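Local coordinates for SMC protein (Pyrococcus furiosus, PDB 3NWC), which probably takes part in chromosome condensation and partitioning, its hinge domain, the part described here, mediating homodimerization and binding DNA, at residues A54-V67 / I120-I133. Sequence-based numbering, arbitrary orientation. Where two conformers were deposited one is given.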
# COMPACT_ATOMS: atom_id res chain seq x y z
N ALA A 54 -13.41 4.45 -9.43
CA ALA A 54 -12.48 3.45 -9.97
C ALA A 54 -11.03 3.92 -9.95
O ALA A 54 -10.12 3.16 -9.61
CB ALA A 54 -12.91 3.07 -11.40
N ILE A 55 -10.81 5.19 -10.31
CA ILE A 55 -9.47 5.75 -10.33
C ILE A 55 -8.93 5.99 -8.90
O ILE A 55 -7.76 5.73 -8.63
CB ILE A 55 -9.41 7.06 -11.16
CG1 ILE A 55 -9.70 6.72 -12.63
CG2 ILE A 55 -8.05 7.71 -11.03
CD1 ILE A 55 -8.79 5.61 -13.16
N GLU A 56 -9.78 6.49 -8.01
CA GLU A 56 -9.38 6.63 -6.61
C GLU A 56 -8.91 5.28 -6.07
O GLU A 56 -7.85 5.18 -5.45
CB GLU A 56 -10.54 7.17 -5.76
CG GLU A 56 -10.30 7.12 -4.25
CD GLU A 56 -9.19 8.04 -3.79
OE1 GLU A 56 -9.00 9.11 -4.41
OE2 GLU A 56 -8.52 7.70 -2.80
N VAL A 57 -9.72 4.24 -6.29
CA VAL A 57 -9.37 2.89 -5.81
C VAL A 57 -8.12 2.34 -6.49
O VAL A 57 -7.23 1.76 -5.84
CB VAL A 57 -10.57 1.92 -5.98
CG1 VAL A 57 -10.17 0.48 -5.71
CG2 VAL A 57 -11.75 2.35 -5.08
N ALA A 58 -8.03 2.49 -7.81
CA ALA A 58 -6.90 1.90 -8.50
C ALA A 58 -5.56 2.58 -8.17
O ALA A 58 -4.50 1.94 -8.21
CB ALA A 58 -7.13 1.85 -10.02
N LEU A 59 -5.61 3.88 -7.89
CA LEU A 59 -4.41 4.59 -7.45
C LEU A 59 -4.06 4.19 -6.02
O LEU A 59 -2.91 3.94 -5.70
CB LEU A 59 -4.63 6.09 -7.49
CG LEU A 59 -4.10 6.94 -8.62
CD1 LEU A 59 -4.29 8.41 -8.26
CD2 LEU A 59 -2.62 6.66 -8.84
N GLY A 60 -5.08 4.14 -5.16
CA GLY A 60 -4.85 3.82 -3.76
C GLY A 60 -3.77 4.70 -3.16
O GLY A 60 -3.76 5.91 -3.37
N ASN A 61 -2.84 4.08 -2.43
CA ASN A 61 -1.78 4.84 -1.76
C ASN A 61 -0.82 5.50 -2.73
O ASN A 61 -0.08 6.41 -2.37
CB ASN A 61 -0.98 3.94 -0.82
CG ASN A 61 -1.71 3.64 0.46
OD1 ASN A 61 -2.67 4.33 0.81
ND2 ASN A 61 -1.26 2.61 1.17
N ARG A 62 -0.82 5.04 -3.97
CA ARG A 62 0.08 5.63 -4.95
C ARG A 62 -0.24 7.10 -5.15
O ARG A 62 0.62 7.88 -5.52
CB ARG A 62 0.00 4.88 -6.29
CG ARG A 62 0.49 3.45 -6.20
CD ARG A 62 1.81 3.38 -5.49
NE ARG A 62 2.33 2.02 -5.44
CZ ARG A 62 3.55 1.71 -5.02
NH1 ARG A 62 4.39 2.66 -4.61
NH2 ARG A 62 3.93 0.44 -5.02
N ALA A 63 -1.48 7.48 -4.87
CA ALA A 63 -1.88 8.88 -4.97
C ALA A 63 -0.96 9.78 -4.14
O ALA A 63 -0.74 10.94 -4.49
CB ALA A 63 -3.33 9.06 -4.54
N ASP A 64 -0.41 9.25 -3.05
CA ASP A 64 0.46 10.04 -2.16
C ASP A 64 1.94 9.95 -2.52
O ASP A 64 2.78 10.61 -1.90
CB ASP A 64 0.29 9.57 -0.71
CG ASP A 64 -1.16 9.51 -0.26
OD1 ASP A 64 -1.93 10.45 -0.56
OD2 ASP A 64 -1.52 8.51 0.39
N ASN A 65 2.28 9.13 -3.51
CA ASN A 65 3.67 9.02 -3.96
C ASN A 65 4.12 10.32 -4.63
O ASN A 65 3.34 10.96 -5.32
CB ASN A 65 3.84 7.89 -4.97
CG ASN A 65 3.74 6.50 -4.37
OD1 ASN A 65 4.01 5.51 -5.06
ND2 ASN A 65 3.32 6.40 -3.12
N VAL A 66 5.39 10.69 -4.44
CA VAL A 66 5.91 11.96 -4.94
C VAL A 66 6.79 11.69 -6.15
O VAL A 66 7.75 10.94 -6.06
CB VAL A 66 6.79 12.68 -3.88
CG1 VAL A 66 7.37 13.97 -4.46
CG2 VAL A 66 5.97 12.99 -2.62
N VAL A 67 6.43 12.31 -7.27
CA VAL A 67 7.18 12.15 -8.52
C VAL A 67 8.39 13.08 -8.52
O VAL A 67 8.25 14.28 -8.29
CB VAL A 67 6.28 12.48 -9.73
CG1 VAL A 67 7.07 12.34 -11.06
CG2 VAL A 67 5.07 11.56 -9.76
N ILE A 120 5.50 13.28 -16.98
CA ILE A 120 5.49 12.34 -15.86
C ILE A 120 4.87 11.00 -16.22
O ILE A 120 4.50 10.21 -15.37
CB ILE A 120 4.73 12.92 -14.64
CG1 ILE A 120 3.24 13.10 -14.97
CG2 ILE A 120 5.35 14.25 -14.25
CD1 ILE A 120 2.37 13.29 -13.78
N GLU A 121 4.79 10.73 -17.52
CA GLU A 121 4.11 9.53 -17.99
C GLU A 121 4.64 8.24 -17.36
O GLU A 121 3.86 7.32 -17.11
CB GLU A 121 4.16 9.44 -19.52
CG GLU A 121 5.56 9.32 -20.09
CD GLU A 121 5.55 9.31 -21.61
OE1 GLU A 121 4.56 8.84 -22.20
OE2 GLU A 121 6.54 9.78 -22.21
N ASN A 122 5.93 8.16 -17.09
CA ASN A 122 6.47 6.91 -16.55
C ASN A 122 5.91 6.63 -15.17
O ASN A 122 5.67 5.49 -14.82
CB ASN A 122 7.98 6.93 -16.50
CG ASN A 122 8.60 6.94 -17.88
OD1 ASN A 122 7.95 6.60 -18.86
ND2 ASN A 122 9.86 7.34 -17.95
N ALA A 123 5.71 7.70 -14.40
CA ALA A 123 5.16 7.59 -13.05
C ALA A 123 3.69 7.24 -13.09
O ALA A 123 3.23 6.42 -12.30
CB ALA A 123 5.38 8.88 -12.29
N VAL A 124 2.95 7.85 -14.01
CA VAL A 124 1.53 7.55 -14.14
C VAL A 124 1.28 6.13 -14.62
O VAL A 124 0.40 5.43 -14.11
CB VAL A 124 0.84 8.56 -15.09
CG1 VAL A 124 -0.59 8.12 -15.38
CG2 VAL A 124 0.86 9.93 -14.47
N LYS A 125 2.07 5.69 -15.59
CA LYS A 125 1.90 4.34 -16.12
C LYS A 125 2.41 3.28 -15.14
O LYS A 125 1.93 2.15 -15.13
CB LYS A 125 2.57 4.20 -17.49
CG LYS A 125 1.84 4.95 -18.58
CD LYS A 125 2.65 5.01 -19.86
CE LYS A 125 1.92 5.80 -20.94
NZ LYS A 125 0.61 5.18 -21.27
N PHE A 126 3.38 3.65 -14.31
CA PHE A 126 3.77 2.76 -13.22
C PHE A 126 2.56 2.51 -12.30
O PHE A 126 2.31 1.38 -11.90
CB PHE A 126 4.93 3.34 -12.41
CG PHE A 126 4.92 2.90 -10.98
CD1 PHE A 126 5.35 1.62 -10.63
CD2 PHE A 126 4.45 3.74 -10.00
CE1 PHE A 126 5.31 1.21 -9.31
CE2 PHE A 126 4.42 3.34 -8.69
CZ PHE A 126 4.86 2.07 -8.35
N ALA A 127 1.81 3.55 -11.98
CA ALA A 127 0.69 3.39 -11.04
C ALA A 127 -0.56 2.76 -11.67
O ALA A 127 -1.25 1.96 -11.03
CB ALA A 127 0.33 4.74 -10.41
N LEU A 128 -0.85 3.14 -12.91
CA LEU A 128 -2.14 2.81 -13.50
C LEU A 128 -2.04 2.11 -14.85
O LEU A 128 -3.06 1.76 -15.43
CB LEU A 128 -2.97 4.08 -13.67
CG LEU A 128 -3.43 4.70 -12.34
CD1 LEU A 128 -4.01 6.08 -12.58
CD2 LEU A 128 -4.47 3.78 -11.71
N GLY A 129 -0.81 1.91 -15.32
CA GLY A 129 -0.57 1.43 -16.69
C GLY A 129 -1.07 0.05 -17.06
O GLY A 129 -1.29 -0.23 -18.23
N ASP A 130 -1.23 -0.84 -16.08
CA ASP A 130 -1.82 -2.13 -16.39
C ASP A 130 -3.17 -2.33 -15.73
O ASP A 130 -3.67 -3.45 -15.69
CB ASP A 130 -0.83 -3.28 -16.12
CG ASP A 130 -0.58 -3.52 -14.63
OD1 ASP A 130 -0.95 -2.68 -13.78
OD2 ASP A 130 0.01 -4.57 -14.31
N THR A 131 -3.77 -1.24 -15.25
CA THR A 131 -5.11 -1.34 -14.68
C THR A 131 -6.21 -1.23 -15.73
O THR A 131 -6.22 -0.31 -16.55
CB THR A 131 -5.36 -0.27 -13.59
OG1 THR A 131 -4.35 -0.39 -12.59
CG2 THR A 131 -6.72 -0.47 -12.94
N VAL A 132 -7.15 -2.16 -15.66
CA VAL A 132 -8.33 -2.13 -16.49
C VAL A 132 -9.58 -1.95 -15.65
O VAL A 132 -9.71 -2.51 -14.56
CB VAL A 132 -8.41 -3.44 -17.32
CG1 VAL A 132 -9.65 -3.46 -18.18
CG2 VAL A 132 -7.15 -3.60 -18.16
N ILE A 133 -10.49 -1.13 -16.16
CA ILE A 133 -11.77 -0.89 -15.50
C ILE A 133 -12.80 -1.83 -16.10
O ILE A 133 -12.96 -1.91 -17.33
CB ILE A 133 -12.22 0.56 -15.70
CG1 ILE A 133 -11.13 1.53 -15.23
CG2 ILE A 133 -13.54 0.82 -14.98
CD1 ILE A 133 -11.40 2.99 -15.56
O HOH W 1 -1.51 1.94 -8.33
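Ala58 O and Ala127 O share a bridging water, which donates to both, at 3.0 Å from Ala58 O and 2.7 Å from Ala127 O; Arg148 also donates to Ala58 O. The water thus ties together the C-terminal parts of helices 54-59 and 121-128, whose axes run nearly perpendicular (92°). Small alanines suit this crossing: Ala58 CB meets Leu128 CD2 at 3.7 Å and also touches Thr131 CG2, while Ala127 CB lies against Leu59 CD2 at 3.9 Å. Leu59 and Leu128 bring their branched ends together at about a right angle.

Beyond the helix end, the long chain of Arg62, in the conformer modelled here, bends at chi2 (-48°), and Phe126 turns its edge against one guanidinium face, with CZ of the ring 3.6 Å from CZ of Arg62 and the planes 77° apart. Arg62 NH1 donates to a lone pair of Asn65 OD1 (2.9 Å), which helps fix the rotation of the group, and NH2 forms a salt bridge with Glu158 of the second subunit. Val67 CG2 packs on Ala123 CB at 3.7 Å. Helix 121-128 therefore joins strand 66-68 to helix 52-59 in the core of the SMC hinge, a dimerization domain.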